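Local coordinates for tail component (Lactobacillus phage J-1, PDB 5LY8), which probably recognises host cell-wall saccharides as the second carbohydrate-binding module of the evolved distal tail protein, and binds magnesium ions, at residues N93-T104 with D165-G176. Residues are numbered along the deposited sequence; the frame is centred on the assembly and turned at random.
Sequences NFQFVNRVNVGT and DGNYNAVITKMG
Lys174 lays its aliphatic chain across Phe94 where strands 94-103 and 166-175 pair antiparallel. Lys174 CB stands over one face of the Phe94 ring, 3.6 Å from its centroid and 18° off the normal, a CH-pi contact. CG passes the rim more loosely; Lys174 CD comes to within 3.6 Å of Phe94 CE2. The chain is extended throughout (chi1 174°), which carries NZ beyond the ring to the carbonyl oxygens of Thr91 and Phe201, with a cation-pi contact to the Phe201 ring. At the edge of the Phe94 ring, in its plane, lies Ile172 O, which also accepts Phe96 N at 2.8 Å.

Ten backbone hydrogen bonds, from Phe94-Lys174 to Val102-Gly166, define an unbroken register. On the same face as Lys174, a water accepts from Asn98 ND2 and donates to Phe96 O and Ala170 O; Ser229 and Trp226 hold Asn98 OD1. Beyond the last pair, Asp165 OD1 takes Thr104 N at 3.1 Å, approached from above the carboxylate plane, and is salt-bridged to Arg160.

These are the central strands of a six-stranded antiparallel sheet in a beta-sandwich of the concanavalin clan: 223-238 flanks 94-103, 178-185 flanks 166-175, and Phe94 and Phe96 pack on Leu116 of strand 110-118 in the other sheet.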
ATOM      1  N   ASN A  93     -17.881  -3.262   3.358  1.00 14.55           N
ATOM      2  CA  ASN A  93     -17.203  -2.604   2.246  1.00 14.53           C
ATOM      3  C   ASN A  93     -16.346  -1.433   2.698  1.00 13.79           C
ATOM      4  O   ASN A  93     -16.620  -0.808   3.725  1.00 14.15           O
ATOM      5  CB  ASN A  93     -18.227  -2.092   1.236  1.00 15.13           C
ATOM      6  CG  ASN A  93     -19.084  -3.122   0.548  1.00 22.10           C
ATOM      7  OD1 ASN A  93     -20.057  -2.760  -0.143  1.00 24.39           O
ATOM      8  ND2 ASN A  93     -18.761  -4.394   0.723  1.00 17.14           N
ATOM      9  N   PHE A  94     -15.282  -1.141   1.946  1.00 12.53           N
ATOM     10  CA  PHE A  94     -14.401  -0.042   2.328  1.00 12.31           C
ATOM     11  C   PHE A  94     -13.649   0.458   1.143  1.00 13.73           C
ATOM     12  O   PHE A  94     -13.626  -0.190   0.098  1.00 12.45           O
ATOM     13  CB  PHE A  94     -13.369  -0.520   3.396  1.00 13.29           C
ATOM     14  CG  PHE A  94     -12.445  -1.645   2.977  1.00 12.77           C
ATOM     15  CD1 PHE A  94     -11.426  -1.427   2.046  1.00 13.92           C
ATOM     16  CD2 PHE A  94     -12.586  -2.918   3.515  1.00 13.73           C
ATOM     17  CE1 PHE A  94     -10.598  -2.482   1.633  1.00 14.30           C
ATOM     18  CE2 PHE A  94     -11.713  -3.950   3.143  1.00 14.60           C
ATOM     19  CZ  PHE A  94     -10.741  -3.731   2.194  1.00 13.46           C
ATOM     20  N   GLN A  95     -12.997   1.607   1.321  1.00 12.31           N
ATOM     21  CA  GLN A  95     -11.957   2.059   0.410  1.00 12.47           C
ATOM     22  C   GLN A  95     -10.789   2.580   1.219  1.00 12.17           C
ATOM     23  O   GLN A  95     -10.976   3.296   2.219  1.00 12.38           O
ATOM     24  CB  GLN A  95     -12.406   3.044  -0.664  1.00 15.46           C
ATOM     25  CG  GLN A  95     -12.842   4.397  -0.181  1.00 17.21           C
ATOM     26  CD  GLN A  95     -12.959   5.377  -1.328  1.00 29.10           C
ATOM     27  OE1 GLN A  95     -12.409   5.165  -2.420  1.00 23.25           O
ATOM     28  NE2 GLN A  95     -13.582   6.515  -1.070  1.00 26.99           N
ATOM     29  N   PHE A  96      -9.591   2.241   0.766  1.00 10.20           N
ATOM     30  CA  PHE A  96      -8.318   2.623   1.396  1.00  9.88           C
ATOM     31  C   PHE A  96      -7.513   3.326   0.331  1.00 11.39           C
ATOM     32  O   PHE A  96      -7.154   2.683  -0.659  1.00 11.04           O
ATOM     33  CB  PHE A  96      -7.652   1.334   1.861  1.00 10.91           C
ATOM     34  CG  PHE A  96      -6.277   1.411   2.458  1.00 10.18           C
ATOM     35  CD1 PHE A  96      -5.968   2.342   3.453  1.00 10.73           C
ATOM     36  CD2 PHE A  96      -5.315   0.481   2.122  1.00 10.15           C
ATOM     37  CE1 PHE A  96      -4.714   2.349   4.071  1.00 10.99           C
ATOM     38  CE2 PHE A  96      -4.057   0.496   2.729  1.00 11.52           C
ATOM     39  CZ  PHE A  96      -3.766   1.413   3.721  1.00 11.22           C
ATOM     40  N   VAL A  97      -7.292   4.633   0.498  1.00 10.05           N
ATOM     41  CA  VAL A  97      -6.760   5.479  -0.569  1.00  9.97           C
ATOM     42  C   VAL A  97      -5.485   6.145  -0.131  1.00 10.27           C
ATOM     43  O   VAL A  97      -5.477   6.826   0.916  1.00 11.18           O
ATOM     44  CB  VAL A  97      -7.818   6.545  -0.959  1.00 12.94           C
ATOM     45  CG1 VAL A  97      -7.328   7.418  -2.120  1.00 13.30           C
ATOM     46  CG2 VAL A  97      -9.157   5.889  -1.329  1.00 13.38           C
ATOM     47  N   ASN A  98      -4.434   6.013  -0.942  1.00  9.68           N
ATOM     48  CA  ASN A  98      -3.137   6.584  -0.627  1.00  9.84           C
ATOM     49  C   ASN A  98      -2.589   7.305  -1.827  1.00 11.29           C
ATOM     50  O   ASN A  98      -2.390   6.686  -2.878  1.00 11.01           O
ATOM     51  CB  ASN A  98      -2.200   5.481  -0.199  1.00 10.46           C
ATOM     52  CG  ASN A  98      -2.503   5.031   1.200  1.00  9.96           C
ATOM     53  OD1 ASN A  98      -2.152   5.716   2.151  1.00 10.25           O
ATOM     54  ND2 ASN A  98      -3.213   3.915   1.351  1.00 10.97           N
ATOM     55  N   ARG A  99      -2.367   8.614  -1.689  1.00 10.45           N
ATOM     56  CA  ARG A  99      -1.835   9.426  -2.788  1.00 10.47           C
ATOM     57  C   ARG A  99      -0.328   9.439  -2.718  1.00 10.60           C
ATOM     58  O   ARG A  99       0.229   9.727  -1.656  1.00 10.93           O
ATOM     59  CB  ARG A  99      -2.372  10.853  -2.690  1.00 11.42           C
ATOM     60  CG  ARG A  99      -1.899  11.707  -3.853  1.00 13.06           C
ATOM     61  CD  ARG A  99      -2.660  13.005  -3.940  1.00 14.22           C
ATOM     62  NE  ARG A  99      -2.024  13.864  -4.938  1.00 18.66           N
ATOM     63  CZ  ARG A  99      -2.656  14.790  -5.653  1.00 26.32           C
ATOM     64  NH1 ARG A  99      -3.960  14.993  -5.486  1.00 25.13           N
ATOM     65  NH2 ARG A  99      -1.990  15.507  -6.554  1.00 23.30           N
ATOM     66  N   VAL A 100       0.335   9.165  -3.848  1.00 10.84           N
ATOM     67  CA  VAL A 100       1.794   9.155  -3.913  1.00 10.50           C
ATOM     68  C   VAL A 100       2.250   9.946  -5.135  1.00 11.64           C
ATOM     69  O   VAL A 100       1.487  10.181  -6.082  1.00 11.52           O
ATOM     70  CB  VAL A 100       2.369   7.704  -4.000  1.00 11.78           C
ATOM     71  CG1 VAL A 100       2.081   6.914  -2.722  1.00 11.93           C
ATOM     72  CG2 VAL A 100       1.838   6.953  -5.230  1.00 12.09           C
ATOM     73  N   ASN A 101       3.519  10.327  -5.121  1.00 10.89           N
ATOM     74  CA  ASN A 101       4.185  10.836  -6.293  1.00 10.46           C
ATOM     75  C   ASN A 101       5.395   9.914  -6.435  1.00 12.07           C
ATOM     76  O   ASN A 101       6.153   9.720  -5.480  1.00 11.92           O
ATOM     77  CB  ASN A 101       4.589  12.288  -6.125  1.00 10.89           C
ATOM     78  CG  ASN A 101       5.242  12.858  -7.370  1.00 11.77           C
ATOM     79  OD1 ASN A 101       4.640  13.658  -8.114  1.00 15.03           O
ATOM     80  ND2 ASN A 101       6.454  12.514  -7.616  1.00 10.75           N
ATOM     81  N   VAL A 102       5.530   9.309  -7.605  1.00 11.35           N
ATOM     82  CA  VAL A 102       6.576   8.326  -7.732  1.00 12.65           C
ATOM     83  C   VAL A 102       7.217   8.448  -9.099  1.00 15.29           C
ATOM     84  O   VAL A 102       6.541   8.764 -10.091  1.00 16.31           O
ATOM     85  CB  VAL A 102       6.007   6.902  -7.337  1.00 17.20           C
ATOM     86  CG1 VAL A 102       4.786   6.476  -8.163  1.00 17.03           C
ATOM     87  CG2 VAL A 102       7.094   5.828  -7.296  1.00 17.50           C
ATOM     88  N   GLY A 103       8.533   8.300  -9.122  1.00 15.85           N
ATOM     89  CA  GLY A 103       9.305   8.376 -10.350  1.00 18.81           C
ATOM     90  C   GLY A 103      10.484   7.445 -10.252  1.00 22.28           C
ATOM     91  O   GLY A 103      10.982   7.202  -9.167  1.00 21.20           O
ATOM     92  N   THR A 104      10.965   6.953 -11.427  0.50 19.38           N
ATOM     93  CA  THR A 104      12.100   6.040 -11.384  0.50 17.95           C
ATOM     94  C   THR A 104      13.001   6.257 -12.609  0.50 21.62           C
ATOM     95  O   THR A 104      12.714   7.063 -13.515  0.50 21.29           O
ATOM     96  CB  THR A 104      11.618   4.571 -11.144  0.50 20.58           C
ATOM     97  OG1 THR A 104      12.735   3.684 -10.890  0.50 11.61           O
ATOM     98  CG2 THR A 104      10.764   4.011 -12.296  0.50 21.83           C
ATOM     99  N   ASP A 165       6.333   9.040 -14.687  1.00 15.17           N
ATOM    100  CA  ASP A 165       6.586   9.570 -13.349  1.00 14.73           C
ATOM    101  C   ASP A 165       5.476  10.581 -12.997  1.00 16.28           C
ATOM    102  O   ASP A 165       5.037  11.353 -13.861  1.00 16.42           O
ATOM    103  CB  ASP A 165       7.901  10.345 -13.363  1.00 15.95           C
ATOM    104  CG  ASP A 165       9.173   9.542 -13.553  1.00 15.93           C
ATOM    105  OD1 ASP A 165       9.104   8.286 -13.531  1.00 15.81           O
ATOM    106  OD2 ASP A 165      10.250  10.169 -13.619  1.00 18.42           O
ATOM    107  N   GLY A 166       5.019  10.572 -11.750  1.00 13.56           N
ATOM    108  CA  GLY A 166       4.027  11.566 -11.373  1.00 14.24           C
ATOM    109  C   GLY A 166       3.118  11.142 -10.255  1.00 12.51           C
ATOM    110  O   GLY A 166       3.480  10.318  -9.421  1.00 12.49           O
ATOM    111  N   ASN A 167       1.938  11.737 -10.223  1.00 12.62           N
ATOM    112  CA  ASN A 167       0.980  11.596  -9.147  1.00 11.83           C
ATOM    113  C   ASN A 167      -0.026  10.485  -9.363  1.00 13.26           C
ATOM    114  O   ASN A 167      -0.663  10.401 -10.418  1.00 13.40           O
ATOM    115  CB  ASN A 167       0.227  12.942  -8.992  1.00 13.85           C
ATOM    116  CG  ASN A 167       1.161  14.088  -8.638  1.00 15.04           C
ATOM    117  OD1 ASN A 167       1.815  14.068  -7.584  1.00 13.92           O
ATOM    118  ND2 ASN A 167       1.250  15.099  -9.530  1.00 15.64           N
ATOM    119  N   TYR A 168      -0.187   9.615  -8.345  1.00 10.82           N
ATOM    120  CA  TYR A 168      -1.108   8.495  -8.449  1.00 11.64           C
ATOM    121  C   TYR A 168      -1.887   8.313  -7.165  1.00 12.62           C
ATOM    122  O   TYR A 168      -1.377   8.631  -6.081  1.00 12.19           O
ATOM    123  CB  TYR A 168      -0.304   7.179  -8.681  1.00 12.07           C
ATOM    124  CG  TYR A 168       0.355   7.069 -10.040  1.00 11.83           C
ATOM    125  CD1 TYR A 168       1.617   7.608 -10.274  1.00 12.54           C
ATOM    126  CD2 TYR A 168      -0.306   6.464 -11.108  1.00 12.71           C
ATOM    127  CE1 TYR A 168       2.193   7.572 -11.543  1.00 13.06           C
ATOM    128  CE2 TYR A 168       0.293   6.359 -12.354  1.00 13.98           C
ATOM    129  CZ  TYR A 168       1.523   6.936 -12.570  1.00 14.63           C
ATOM    130  OH  TYR A 168       2.095   6.873 -13.817  1.00 15.73           O
ATOM    131  N   ASN A 169      -3.119   7.787  -7.281  1.00 11.43           N
ATOM    132  CA  ASN A 169      -3.861   7.318  -6.119  1.00 10.83           C
ATOM    133  C   ASN A 169      -3.809   5.800  -6.138  1.00 11.10           C
ATOM    134  O   ASN A 169      -4.282   5.178  -7.093  1.00 12.48           O
ATOM    135  CB  ASN A 169      -5.319   7.782  -6.115  1.00 12.64           C
ATOM    136  CG  ASN A 169      -5.489   9.183  -5.594  1.00 14.96           C
ATOM    137  OD1 ASN A 169      -6.299   9.975  -6.122  1.00 17.63           O
ATOM    138  ND2 ASN A 169      -4.758   9.531  -4.562  1.00 11.17           N
ATOM    139  N   ALA A 170      -3.206   5.195  -5.117  1.00 10.34           N
ATOM    140  CA  ALA A 170      -3.169   3.740  -4.951  1.00 10.39           C
ATOM    141  C   ALA A 170      -4.348   3.385  -4.070  1.00 11.27           C
ATOM    142  O   ALA A 170      -4.468   3.891  -2.945  1.00 11.22           O
ATOM    143  CB  ALA A 170      -1.860   3.300  -4.300  1.00 11.20           C
ATOM    144  N   VAL A 171      -5.268   2.553  -4.586  1.00 10.86           N
ATOM    145  CA  VAL A 171      -6.515   2.294  -3.895  1.00 10.09           C
ATOM    146  C   VAL A 171      -6.779   0.818  -3.752  1.00 11.23           C
ATOM    147  O   VAL A 171      -6.579   0.041  -4.700  1.00 11.11           O
ATOM    148  CB  VAL A 171      -7.686   2.937  -4.697  1.00 12.55           C
ATOM    149  CG1 VAL A 171      -9.010   2.789  -3.950  1.00 13.68           C
ATOM    150  CG2 VAL A 171      -7.408   4.404  -5.032  1.00 13.12           C
ATOM    151  N   ILE A 172      -7.268   0.417  -2.569  1.00 10.41           N
ATOM    152  CA  ILE A 172      -7.828  -0.908  -2.365  1.00 10.00           C
ATOM    153  C   ILE A 172      -9.293  -0.700  -1.968  1.00 12.34           C
ATOM    154  O   ILE A 172      -9.575   0.064  -1.034  1.00 11.35           O
ATOM    155  CB  ILE A 172      -7.116  -1.738  -1.279  1.00 11.05           C
ATOM    156  CG1 ILE A 172      -5.606  -1.774  -1.508  1.00 11.43           C
ATOM    157  CG2 ILE A 172      -7.706  -3.159  -1.267  1.00 11.37           C
ATOM    158  CD1 ILE A 172      -4.891  -2.564  -0.442  1.00 11.29           C
ATOM    159  N   THR A 173     -10.221  -1.340  -2.669  0.50 12.20           N
ATOM    160  CA  THR A 173     -11.644  -1.248  -2.341  0.50 12.11           C
ATOM    161  C   THR A 173     -12.204  -2.661  -2.197  0.50 13.85           C
ATOM    162  O   THR A 173     -11.778  -3.568  -2.910  0.50 15.48           O
ATOM    163  CB  THR A 173     -12.430  -0.456  -3.416  0.50 16.90           C
ATOM    164  OG1 THR A 173     -11.763   0.764  -3.710  0.50 20.83           O
ATOM    165  CG2 THR A 173     -13.843  -0.113  -2.982  0.50 15.42           C
ATOM    166  N   LYS A 174     -13.166  -2.838  -1.274  1.00 12.00           N
ATOM    167  CA  LYS A 174     -13.878  -4.093  -1.086  1.00 12.63           C
ATOM    168  C   LYS A 174     -15.351  -3.794  -1.280  1.00 14.73           C
ATOM    169  O   LYS A 174     -15.887  -2.872  -0.663  1.00 13.59           O
ATOM    170  CB  LYS A 174     -13.644  -4.627   0.325  1.00 13.94           C
ATOM    171  CG  LYS A 174     -14.460  -5.863   0.655  1.00 13.99           C
ATOM    172  CD  LYS A 174     -14.216  -6.332   2.059  1.00 14.34           C
ATOM    173  CE  LYS A 174     -14.880  -7.651   2.307  1.00 16.68           C
ATOM    174  NZ  LYS A 174     -14.576  -8.143   3.680  1.00 17.12           N
ATOM    175  N   MET A 175     -16.002  -4.591  -2.150  1.00 14.11           N
ATOM    176  CA  MET A 175     -17.429  -4.499  -2.445  0.50 15.03           C
ATOM    177  C   MET A 175     -17.909  -5.947  -2.392  1.00 20.56           C
ATOM    178  O   MET A 175     -17.750  -6.678  -3.384  1.00 19.47           O
ATOM    179  CB  MET A 175     -17.662  -3.840  -3.820  0.50 16.75           C
ATOM    180  CG  MET A 175     -17.146  -2.399  -3.916  0.50 19.28           C
ATOM    181  SD  MET A 175     -17.901  -1.275  -2.704  0.50 23.06           S
ATOM    182  CE  MET A 175     -19.464  -0.979  -3.458  0.50 22.31           C
ATOM    183  N   GLY A 176     -18.295  -6.381  -1.178  1.00 19.93           N
ATOM    184  CA  GLY A 176     -18.678  -7.759  -0.859  1.00 20.30           C
ATOM    185  C   GLY A 176     -17.466  -8.642  -1.108  1.00 18.27           C
ATOM    186  O   GLY A 176     -16.392  -8.422  -0.545  1.00 20.96           O
TER
HETATM  187  O   HOH W   1     -13.040   3.633  -4.541  1.00 35.71           O
HETATM  188  O   HOH W   2      -4.187   2.210  -0.751  1.00 10.72           O
HETATM  189  O   HOH W   3       0.603  12.897  -5.496  1.00 16.85           O
HETATM  190  O   HOH W   4       0.744  16.239  -6.062  1.00 20.76           O
HETATM  191  O   HOH W   5      12.241   9.307 -14.819  1.00 30.77           O